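PDB 1E9R: conjugal transfer protein TRWB from Escherichia coli, which serves as the coupling protein of bacterial conjugation, probably as a ring-shaped hexameric P-loop ATPase that drives DNA transfer between cells. Local coordinates for residues 83-88 with 243-248; 93-98 with 429-434; 365-370 with 385-390. All coordinates share one frame; numbering follows the deposited sequence.

Contacts 1 and 2 are neighbours in the P-loop NTPase-like core, their centres about 10 Å apart. Strand 83-89 of contact 1 runs on into helix 92-97 of contact 2, and the carboxylate of D88 spans the step, with OD2 2.9 Å from L94 N. The ring of F244 also packs on L94, and R248 touches F432 in the C-terminal tail. Helix 92-97 leans in turn on helix 66-79, whose first residues belong to the probable P-loop, where backbone amides appear to hold a sulphate. Contact 3 lies apart, its centre about 49 Å from that of contact 1 and 53 Å from that of contact 2, in a small sheet at the subunit interfaces of the hexamer.

Contact 1 of 3, residues 83-88 with 243-248; sequences RMVIVD and LFITWR
Four backbone hydrogen bonds join strands 83-88 and 243-247, which run side by side in the same direction. M84 O accepts from L243 N at 3.0 Å. I86 is gripped at both ends: its N gives to L243 O at 2.8 Å, and its O takes I245 N at 2.8 Å, both bonds nearly along the C=O axis. The last bond, D88 N to I245 O at 2.7 Å, is short but bent (144° at the hydrogen), with the donor above the carbonyl plane. V85 and V87 turn their backbone bonds the other way, to W282 and F284 of strand 281-285, so strand 83-89 lies inside the mixed, largely parallel sheet of a P-loop NTPase core, and F244 extends the pairing to I103. The carboxylate of D88, with CG anti to the backbone N, is satisfied beyond the sheet by M93 N on OD1 and L94 N on OD2. T246 stands alongside, its CG2 3.6 Å from D88 OD2 and its OG1 bonded to N106 ND2. On the same face I86 CD1 meets F244 CE2 at 3.9 Å. On the other, V87 CG1 abuts the edge of the W247 indole, 3.5 Å from CH2, and helix 252-269 covers V87, I245 and W247.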
loop_
_atom_site.group_PDB
_atom_site.type_symbol
_atom_site.label_atom_id
_atom_site.label_comp_id
_atom_site.label_asym_id
_atom_site.label_seq_id
_atom_site.Cartn_x
_atom_site.Cartn_y
_atom_site.Cartn_z
ATOM N N ARG B 83 -17.794 37.076 -20.012
ATOM C CA ARG B 83 -18.895 36.204 -19.603
ATOM C C ARG B 83 -18.314 35.168 -18.639
ATOM O O ARG B 83 -17.156 34.765 -18.775
ATOM C CB ARG B 83 -19.510 35.469 -20.798
ATOM C CG ARG B 83 -20.391 36.309 -21.695
ATOM C CD ARG B 83 -21.105 35.431 -22.720
ATOM N NE ARG B 83 -22.250 34.714 -22.161
ATOM C CZ ARG B 83 -22.841 33.682 -22.758
ATOM N NH1 ARG B 83 -22.383 33.242 -23.925
ATOM N NH2 ARG B 83 -23.902 33.101 -22.209
ATOM N N MET B 84 -19.112 34.733 -17.670
ATOM C CA MET B 84 -18.634 33.747 -16.713
ATOM C C MET B 84 -19.722 32.916 -16.034
ATOM O O MET B 84 -20.880 33.320 -15.946
ATOM C CB MET B 84 -17.780 34.445 -15.654
ATOM C CG MET B 84 -18.441 35.658 -15.038
ATOM S SD MET B 84 -17.233 36.804 -14.350
ATOM C CE MET B 84 -17.718 36.796 -12.726
ATOM N N VAL B 85 -19.327 31.724 -15.590
ATOM C CA VAL B 85 -20.210 30.813 -14.870
ATOM C C VAL B 85 -19.595 30.772 -13.480
ATOM O O VAL B 85 -18.389 30.584 -13.343
ATOM C CB VAL B 85 -20.197 29.399 -15.466
ATOM C CG1 VAL B 85 -21.033 28.480 -14.611
ATOM C CG2 VAL B 85 -20.728 29.427 -16.878
ATOM N N ILE B 86 -20.412 30.959 -12.452
ATOM C CA ILE B 86 -19.903 30.972 -11.088
ATOM C C ILE B 86 -20.595 29.967 -10.170
ATOM O O ILE B 86 -21.826 29.963 -10.050
ATOM C CB ILE B 86 -20.067 32.377 -10.465
ATOM C CG1 ILE B 86 -19.366 33.416 -11.338
ATOM C CG2 ILE B 86 -19.509 32.400 -9.058
ATOM C CD1 ILE B 86 -19.616 34.858 -10.905
ATOM N N VAL B 87 -19.795 29.104 -9.546
ATOM C CA VAL B 87 -20.310 28.133 -8.588
ATOM C C VAL B 87 -20.366 29.036 -7.363
ATOM O O VAL B 87 -19.355 29.306 -6.701
ATOM C CB VAL B 87 -19.329 26.958 -8.413
ATOM C CG1 VAL B 87 -19.825 26.012 -7.339
ATOM C CG2 VAL B 87 -19.198 26.215 -9.734
ATOM N N ASP B 88 -21.572 29.519 -7.098
ATOM C CA ASP B 88 -21.805 30.496 -6.054
ATOM C C ASP B 88 -22.560 30.050 -4.807
ATOM O O ASP B 88 -23.787 30.062 -4.765
ATOM C CB ASP B 88 -22.497 31.693 -6.720
ATOM C CG ASP B 88 -22.656 32.874 -5.805
ATOM O OD1 ASP B 88 -21.788 33.110 -4.931
ATOM O OD2 ASP B 88 -23.659 33.584 -5.999
ATOM N N LEU B 243 -23.882 33.020 -15.576
ATOM C CA LEU B 243 -24.636 31.971 -14.908
ATOM C C LEU B 243 -24.190 31.804 -13.458
ATOM O O LEU B 243 -23.009 31.611 -13.187
ATOM C CB LEU B 243 -24.450 30.650 -15.655
ATOM C CG LEU B 243 -25.549 29.592 -15.554
ATOM C CD1 LEU B 243 -25.051 28.320 -16.200
ATOM C CD2 LEU B 243 -25.915 29.332 -14.115
ATOM N N PHE B 244 -25.132 31.890 -12.525
ATOM C CA PHE B 244 -24.806 31.710 -11.117
ATOM C C PHE B 244 -25.434 30.431 -10.614
ATOM O O PHE B 244 -26.662 30.310 -10.595
ATOM C CB PHE B 244 -25.344 32.845 -10.260
ATOM C CG PHE B 244 -24.750 34.167 -10.570
ATOM C CD1 PHE B 244 -25.167 34.886 -11.686
ATOM C CD2 PHE B 244 -23.781 34.709 -9.737
ATOM C CE1 PHE B 244 -24.625 36.137 -11.969
ATOM C CE2 PHE B 244 -23.230 35.958 -10.008
ATOM C CZ PHE B 244 -23.654 36.678 -11.128
ATOM N N ILE B 245 -24.592 29.476 -10.223
ATOM C CA ILE B 245 -25.061 28.203 -9.680
ATOM C C ILE B 245 -24.995 28.374 -8.170
ATOM O O ILE B 245 -23.928 28.290 -7.566
ATOM C CB ILE B 245 -24.163 27.034 -10.121
ATOM C CG1 ILE B 245 -24.279 26.852 -11.638
ATOM C CG2 ILE B 245 -24.562 25.757 -9.385
ATOM C CD1 ILE B 245 -23.351 25.815 -12.204
ATOM N N THR B 246 -26.149 28.624 -7.573
ATOM C CA THR B 246 -26.230 28.865 -6.143
ATOM C C THR B 246 -26.924 27.738 -5.399
ATOM O O THR B 246 -27.506 26.838 -6.010
ATOM C CB THR B 246 -27.019 30.154 -5.866
ATOM O OG1 THR B 246 -28.379 29.966 -6.290
ATOM C CG2 THR B 246 -26.415 31.338 -6.630
ATOM N N TRP B 247 -26.857 27.807 -4.072
ATOM C CA TRP B 247 -27.497 26.832 -3.200
ATOM C C TRP B 247 -27.267 27.275 -1.764
ATOM O O TRP B 247 -26.247 27.892 -1.463
ATOM C CB TRP B 247 -26.916 25.430 -3.433
ATOM C CG TRP B 247 -25.514 25.241 -2.930
ATOM C CD1 TRP B 247 -25.140 24.806 -1.689
ATOM C CD2 TRP B 247 -24.300 25.517 -3.639
ATOM N NE1 TRP B 247 -23.773 24.796 -1.583
ATOM C CE2 TRP B 247 -23.232 25.228 -2.766
ATOM C CE3 TRP B 247 -24.012 25.983 -4.927
ATOM C CZ2 TRP B 247 -21.898 25.390 -3.139
ATOM C CZ3 TRP B 247 -22.685 26.143 -5.295
ATOM C CH2 TRP B 247 -21.645 25.847 -4.402
ATOM N N ARG B 248 -28.226 27.004 -0.886
ATOM C CA ARG B 248 -28.061 27.373 0.514
ATOM C C ARG B 248 -27.212 26.259 1.095
ATOM O O ARG B 248 -27.498 25.081 0.883
ATOM C CB ARG B 248 -29.427 27.501 1.202
ATOM C CG ARG B 248 -29.945 28.951 1.192
ATOM C CD ARG B 248 -31.413 29.081 1.569
ATOM N NE ARG B 248 -31.862 28.074 2.533
ATOM C CZ ARG B 248 -31.470 27.995 3.808
ATOM N NH1 ARG B 248 -30.601 28.873 4.310
ATOM N NH2 ARG B 248 -31.962 27.030 4.586
#

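Contact 2 of 3, residues 93-98 with 429-434; sequences MLSKFG and QPAFVE
With CG anti to its backbone N (chi1 -155°) and the chain extended beyond, Q429 reaches across the C-terminal turn of helix 92-97 and sets its amide beside G98. L94 also has CG anti to the backbone N (chi1 164°), and chi2 of 66° turns CD1 to Q429 and CD2 to A431. S95 differs: OG takes the crowded position between backbone N and carbonyl carbon and bonds back to D92 O in its own helix, so the touch on the tail is made by CB.

Q429 NE2 comes to 2.9 Å from G98 O, but the angle is too poor for a hydrogen bond; that carbonyl is taken by R428 NH1 instead. A CB on G98 would point at the amide and lie 2.4 Å from Q429 NE2, so the Q429 amide could not sit here beside a residue with a side chain. G98 is the first residue past the helix, and its N still donates to L94 O at 2.8 Å. L94 sets its methyls against polar atoms of the tail: CD1 stands 3.8 Å from Q429 NE2 where the two side chains cross obliquely, while CD2 lies 3.6 Å from A431 O. The apolar pair is S95 CB with A431 CB at 3.9 Å, and S95 CA approaches Q429 O at 3.3 Å in a CA-H...O contact.

This is plain packing of the irregular C-terminal tail on a short helix. R111 binds P430 O, and a backbone bond joins S95 to R428. On its inner side the helix rests on the core: L94 on F244 and T246 of strand 243-247, M93 on A74 and F97 on R71 and L78 of helix 66-79.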
loop_
_atom_site.group_PDB
_atom_site.type_symbol
_atom_site.label_atom_id
_atom_site.label_comp_id
_atom_site.label_asym_id
_atom_site.label_seq_id
_atom_site.Cartn_x
_atom_site.Cartn_y
_atom_site.Cartn_z
ATOM N N MET B 93 -22.119 35.986 -4.695
ATOM C CA MET B 93 -21.727 36.740 -5.877
ATOM C C MET B 93 -22.932 37.187 -6.681
ATOM O O MET B 93 -22.906 38.234 -7.321
ATOM C CB MET B 93 -20.800 35.900 -6.755
ATOM C CG MET B 93 -19.422 35.715 -6.154
ATOM S SD MET B 93 -18.167 36.059 -7.391
ATOM C CE MET B 93 -17.143 34.516 -7.281
ATOM N N LEU B 94 -23.985 36.378 -6.651
ATOM C CA LEU B 94 -25.218 36.688 -7.363
ATOM C C LEU B 94 -25.809 37.962 -6.772
ATOM O O LEU B 94 -26.285 38.845 -7.498
ATOM C CB LEU B 94 -26.227 35.540 -7.203
ATOM C CG LEU B 94 -27.692 35.843 -7.552
ATOM C CD1 LEU B 94 -27.828 36.128 -9.044
ATOM C CD2 LEU B 94 -28.569 34.676 -7.151
ATOM N N SER B 95 -25.765 38.048 -5.444
ATOM C CA SER B 95 -26.304 39.190 -4.740
ATOM C C SER B 95 -25.519 40.470 -4.993
ATOM O O SER B 95 -26.064 41.563 -4.877
ATOM C CB SER B 95 -26.355 38.895 -3.243
ATOM O OG SER B 95 -25.058 38.883 -2.687
ATOM N N LYS B 96 -24.247 40.352 -5.350
ATOM C CA LYS B 96 -23.447 41.541 -5.588
ATOM C C LYS B 96 -23.185 41.840 -7.045
ATOM O O LYS B 96 -23.030 43.001 -7.412
ATOM C CB LYS B 96 -22.116 41.443 -4.843
ATOM C CG LYS B 96 -22.259 41.532 -3.341
ATOM C CD LYS B 96 -20.966 41.141 -2.656
ATOM C CE LYS B 96 -21.133 41.073 -1.139
ATOM N NZ LYS B 96 -19.895 40.546 -0.482
ATOM N N PHE B 97 -23.144 40.814 -7.883
ATOM C CA PHE B 97 -22.861 41.039 -9.298
ATOM C C PHE B 97 -23.965 40.626 -10.262
ATOM O O PHE B 97 -23.833 40.809 -11.476
ATOM C CB PHE B 97 -21.569 40.321 -9.686
ATOM C CG PHE B 97 -20.407 40.643 -8.792
ATOM C CD1 PHE B 97 -19.992 41.957 -8.611
ATOM C CD2 PHE B 97 -19.726 39.629 -8.132
ATOM C CE1 PHE B 97 -18.917 42.254 -7.787
ATOM C CE2 PHE B 97 -18.649 39.914 -7.305
ATOM C CZ PHE B 97 -18.243 41.232 -7.133
ATOM N N GLY B 98 -25.048 40.078 -9.717
ATOM C CA GLY B 98 -26.157 39.634 -10.544
ATOM C C GLY B 98 -26.955 40.737 -11.223
ATOM O O GLY B 98 -27.548 41.590 -10.560
ATOM N N GLN B 429 -29.079 42.788 -5.471
ATOM C CA GLN B 429 -30.094 41.760 -5.667
ATOM C C GLN B 429 -30.087 40.821 -4.459
ATOM O O GLN B 429 -29.084 40.719 -3.753
ATOM C CB GLN B 429 -29.769 40.980 -6.942
ATOM C CG GLN B 429 -30.949 40.326 -7.612
ATOM C CD GLN B 429 -30.558 39.611 -8.889
ATOM O OE1 GLN B 429 -31.409 39.054 -9.590
ATOM N NE2 GLN B 429 -29.264 39.616 -9.201
ATOM N N PRO B 430 -31.216 40.151 -4.179
ATOM C CA PRO B 430 -31.222 39.237 -3.030
ATOM C C PRO B 430 -30.486 37.924 -3.362
ATOM O O PRO B 430 -30.628 37.372 -4.457
ATOM C CB PRO B 430 -32.717 39.035 -2.760
ATOM C CG PRO B 430 -33.315 39.155 -4.115
ATOM C CD PRO B 430 -32.579 40.342 -4.701
ATOM N N ALA B 431 -29.684 37.441 -2.419
ATOM C CA ALA B 431 -28.925 36.212 -2.620
ATOM C C ALA B 431 -29.822 35.002 -2.892
ATOM O O ALA B 431 -29.521 34.177 -3.755
ATOM C CB ALA B 431 -28.054 35.947 -1.406
ATOM N N PHE B 432 -30.921 34.900 -2.154
ATOM C CA PHE B 432 -31.843 33.781 -2.313
ATOM C C PHE B 432 -33.301 34.238 -2.260
ATOM O O PHE B 432 -33.680 35.053 -1.423
ATOM C CB PHE B 432 -31.581 32.752 -1.207
ATOM C CG PHE B 432 -32.484 31.535 -1.259
ATOM C CD1 PHE B 432 -32.413 30.634 -2.326
ATOM C CD2 PHE B 432 -33.391 31.275 -0.222
ATOM C CE1 PHE B 432 -33.228 29.491 -2.361
ATOM C CE2 PHE B 432 -34.211 30.136 -0.245
ATOM C CZ PHE B 432 -34.129 29.243 -1.316
ATOM N N VAL B 433 -34.114 33.699 -3.161
ATOM C CA VAL B 433 -35.535 34.021 -3.221
ATOM C C VAL B 433 -36.341 32.726 -3.204
ATOM O O VAL B 433 -36.521 32.089 -4.238
ATOM C CB VAL B 433 -35.863 34.805 -4.501
ATOM C CG1 VAL B 433 -37.362 34.945 -4.670
ATOM C CG2 VAL B 433 -35.210 36.162 -4.441
ATOM N N GLU B 434 -36.812 32.349 -2.019
ATOM C CA GLU B 434 -37.604 31.133 -1.806
ATOM C C GLU B 434 -38.607 30.844 -2.922
ATOM O O GLU B 434 -39.369 31.723 -3.327
ATOM C CB GLU B 434 -38.353 31.238 -0.477
ATOM C CG GLU B 434 -39.082 29.974 -0.063
ATOM C CD GLU B 434 -38.131 28.825 0.222
ATOM O OE1 GLU B 434 -37.535 28.283 -0.741
ATOM O OE2 GLU B 434 -37.970 28.473 1.415
#

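Contact 3 of 3, residues 365-370 with 385-390; sequences VERDRY and ERVRER
The guanidinium of R367 sits between two carboxylates. R367 NH2 donates to E389 OE1 at 2.9 Å, tip to tip, in a salt bridge that is bent (135° at the hydrogen); the oxygen lies near the guanidinium plane but is met from above its own carboxylate plane. R367 NE faces E385 OE2 at 3.6 Å, a longer salt bridge with the two flat groups 77° apart. A bend at chi3 of R367 lets one guanidinium serve both acids, and E385, its CG in the crowded position between backbone N and carbonyl carbon, crosses R367 obliquely, CG 3.8 Å from R367 CB. R369 in turn slants across E385, its NE 3.5 Å from E385 CB and without a polar partner in the model.

A leucine at R367 would remove both salt bridges and would probably leave the carboxylates of E385 and E389 less well neutralised.

Backbone bonds fix the register behind these groups. V365 and V387 form a hydrogen-bonded pair, V387 N giving to V365 O at 2.8 Å, and R367 and E385 form another, R367 N giving to E385 O at 2.9 Å; E366 and R386 between them are a non-hydrogen-bonded pair. In the next shell, H363 NE2 binds E389 OE2, and F14 packs on V365 and R367. R386 turns to a neighbouring subunit, where its NH2 forms a salt bridge with E385 of that chain, while R386 of another subunit packs on R367.

The strands are the arms of a beta-hairpin whose long connection is largely unmodelled; the short segments run at 132° to each other, well off strict antiparallel, and with strand 16-18 they make a three-stranded antiparallel sheet at the subunit interfaces of the hexameric ring.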
loop_
_atom_site.group_PDB
_atom_site.type_symbol
_atom_site.label_atom_id
_atom_site.label_comp_id
_atom_site.label_asym_id
_atom_site.label_seq_id
_atom_site.Cartn_x
_atom_site.Cartn_y
_atom_site.Cartn_z
ATOM N N VAL B 365 21.666 30.847 -4.411
ATOM C CA VAL B 365 22.122 32.205 -4.181
ATOM C C VAL B 365 23.554 32.284 -3.627
ATOM O O VAL B 365 24.045 31.319 -3.051
ATOM C CB VAL B 365 21.096 32.841 -3.186
ATOM C CG1 VAL B 365 21.758 33.798 -2.267
ATOM C CG2 VAL B 365 19.950 33.483 -3.951
ATOM N N GLU B 366 24.226 33.424 -3.817
ATOM C CA GLU B 366 25.583 33.628 -3.283
ATOM C C GLU B 366 25.502 34.704 -2.208
ATOM O O GLU B 366 24.901 35.760 -2.427
ATOM C CB GLU B 366 26.560 34.077 -4.371
ATOM C CG GLU B 366 26.726 33.078 -5.491
ATOM C CD GLU B 366 27.820 33.458 -6.467
ATOM O OE1 GLU B 366 27.904 34.649 -6.839
ATOM O OE2 GLU B 366 28.585 32.559 -6.878
ATOM N N ARG B 367 26.107 34.436 -1.052
ATOM C CA ARG B 367 26.086 35.373 0.070
ATOM C C ARG B 367 27.453 35.673 0.685
ATOM O O ARG B 367 28.356 34.840 0.653
ATOM C CB ARG B 367 25.174 34.836 1.168
ATOM C CG ARG B 367 23.929 35.646 1.386
ATOM C CD ARG B 367 23.318 35.284 2.709
ATOM N NE ARG B 367 22.840 33.909 2.724
ATOM C CZ ARG B 367 21.664 33.514 2.240
ATOM N NH1 ARG B 367 20.822 34.385 1.694
ATOM N NH2 ARG B 367 21.327 32.234 2.313
ATOM N N ASP B 368 27.590 36.866 1.256
ATOM C CA ASP B 368 28.832 37.261 1.907
ATOM C C ASP B 368 28.864 36.576 3.255
ATOM O O ASP B 368 27.926 36.704 4.036
ATOM C CB ASP B 368 28.880 38.778 2.103
ATOM C CG ASP B 368 29.285 39.519 0.835
ATOM O OD1 ASP B 368 29.756 38.857 -0.117
ATOM O OD2 ASP B 368 29.142 40.764 0.791
ATOM N N ARG B 369 29.944 35.855 3.531
ATOM C CA ARG B 369 30.062 35.138 4.797
ATOM C C ARG B 369 30.242 36.016 6.050
ATOM O O ARG B 369 29.939 35.573 7.164
ATOM C CB ARG B 369 31.203 34.120 4.704
ATOM C CG ARG B 369 31.007 33.100 3.602
ATOM C CD ARG B 369 31.967 31.935 3.755
ATOM N NE ARG B 369 31.683 30.859 2.805
ATOM C CZ ARG B 369 32.220 29.638 2.862
ATOM N NH1 ARG B 369 33.072 29.327 3.833
ATOM N NH2 ARG B 369 31.900 28.726 1.949
ATOM N N TYR B 370 30.716 37.252 5.877
ATOM C CA TYR B 370 30.928 38.151 7.017
ATOM C C TYR B 370 29.915 39.298 7.086
ATOM O O TYR B 370 29.295 39.605 6.041
ATOM C CB TYR B 370 32.346 38.730 6.971
ATOM C CG TYR B 370 33.410 37.674 6.825
ATOM C CD1 TYR B 370 33.511 36.921 5.652
ATOM C CD2 TYR B 370 34.286 37.387 7.873
ATOM C CE1 TYR B 370 34.447 35.910 5.520
ATOM C CE2 TYR B 370 35.232 36.375 7.754
ATOM C CZ TYR B 370 35.302 35.638 6.574
ATOM O OH TYR B 370 36.213 34.618 6.446
ATOM N N GLU B 385 29.605 32.315 -0.322
ATOM C CA GLU B 385 28.987 31.009 -0.131
ATOM C C GLU B 385 27.800 30.795 -1.066
ATOM O O GLU B 385 26.956 31.673 -1.215
ATOM C CB GLU B 385 28.513 30.865 1.314
ATOM C CG GLU B 385 27.453 31.877 1.728
ATOM C CD GLU B 385 26.800 31.525 3.060
ATOM O OE1 GLU B 385 27.180 30.492 3.652
ATOM O OE2 GLU B 385 25.906 32.274 3.517
ATOM N N ARG B 386 27.747 29.624 -1.695
ATOM C CA ARG B 386 26.654 29.276 -2.597
ATOM C C ARG B 386 25.676 28.435 -1.790
ATOM O O ARG B 386 26.047 27.416 -1.220
ATOM C CB ARG B 386 27.187 28.494 -3.792
ATOM C CG ARG B 386 26.123 27.907 -4.685
ATOM C CD ARG B 386 26.765 27.347 -5.937
ATOM N NE ARG B 386 28.045 26.684 -5.661
ATOM C CZ ARG B 386 28.186 25.552 -4.971
ATOM N NH1 ARG B 386 27.120 24.924 -4.476
ATOM N NH2 ARG B 386 29.396 25.040 -4.780
ATOM N N VAL B 387 24.420 28.863 -1.744
ATOM C CA VAL B 387 23.417 28.174 -0.949
ATOM C C VAL B 387 22.082 27.974 -1.646
ATOM O O VAL B 387 21.612 28.847 -2.372
ATOM C CB VAL B 387 23.165 28.959 0.374
ATOM C CG1 VAL B 387 21.991 28.385 1.130
ATOM C CG2 VAL B 387 24.403 28.909 1.243
ATOM N N ARG B 388 21.485 26.804 -1.421
ATOM C CA ARG B 388 20.164 26.467 -1.951
ATOM C C ARG B 388 19.196 26.545 -0.768
ATOM O O ARG B 388 19.491 26.029 0.312
ATOM C CB ARG B 388 20.140 25.055 -2.511
ATOM C CG ARG B 388 20.540 24.931 -3.958
ATOM C CD ARG B 388 20.578 23.460 -4.304
ATOM N NE ARG B 388 19.491 22.774 -3.612
ATOM C CZ ARG B 388 19.624 21.621 -2.968
ATOM N NH1 ARG B 388 20.806 21.016 -2.933
ATOM N NH2 ARG B 388 18.576 21.072 -2.362
ATOM N N GLU B 389 18.049 27.190 -0.973
ATOM C CA GLU B 389 17.060 27.348 0.088
ATOM C C GLU B 389 15.670 27.673 -0.435
ATOM O O GLU B 389 15.511 28.119 -1.570
ATOM C CB GLU B 389 17.503 28.450 1.062
ATOM C CG GLU B 389 18.194 29.633 0.399
ATOM C CD GLU B 389 18.532 30.748 1.376
ATOM O OE1 GLU B 389 19.026 30.447 2.491
ATOM O OE2 GLU B 389 18.312 31.931 1.016
ATOM N N ARG B 390 14.668 27.438 0.413
ATOM C CA ARG B 390 13.279 27.718 0.071
ATOM C C ARG B 390 13.077 29.215 0.070
ATOM O O ARG B 390 13.463 29.901 1.013
ATOM C CB ARG B 390 12.308 27.114 1.099
ATOM C CG ARG B 390 12.195 25.603 1.094
ATOM C CD ARG B 390 11.648 25.068 -0.226
ATOM N NE ARG B 390 11.752 23.613 -0.281
ATOM C CZ ARG B 390 11.013 22.777 0.448
ATOM N NH1 ARG B 390 10.090 23.235 1.295
ATOM N NH2 ARG B 390 11.220 21.472 0.354
#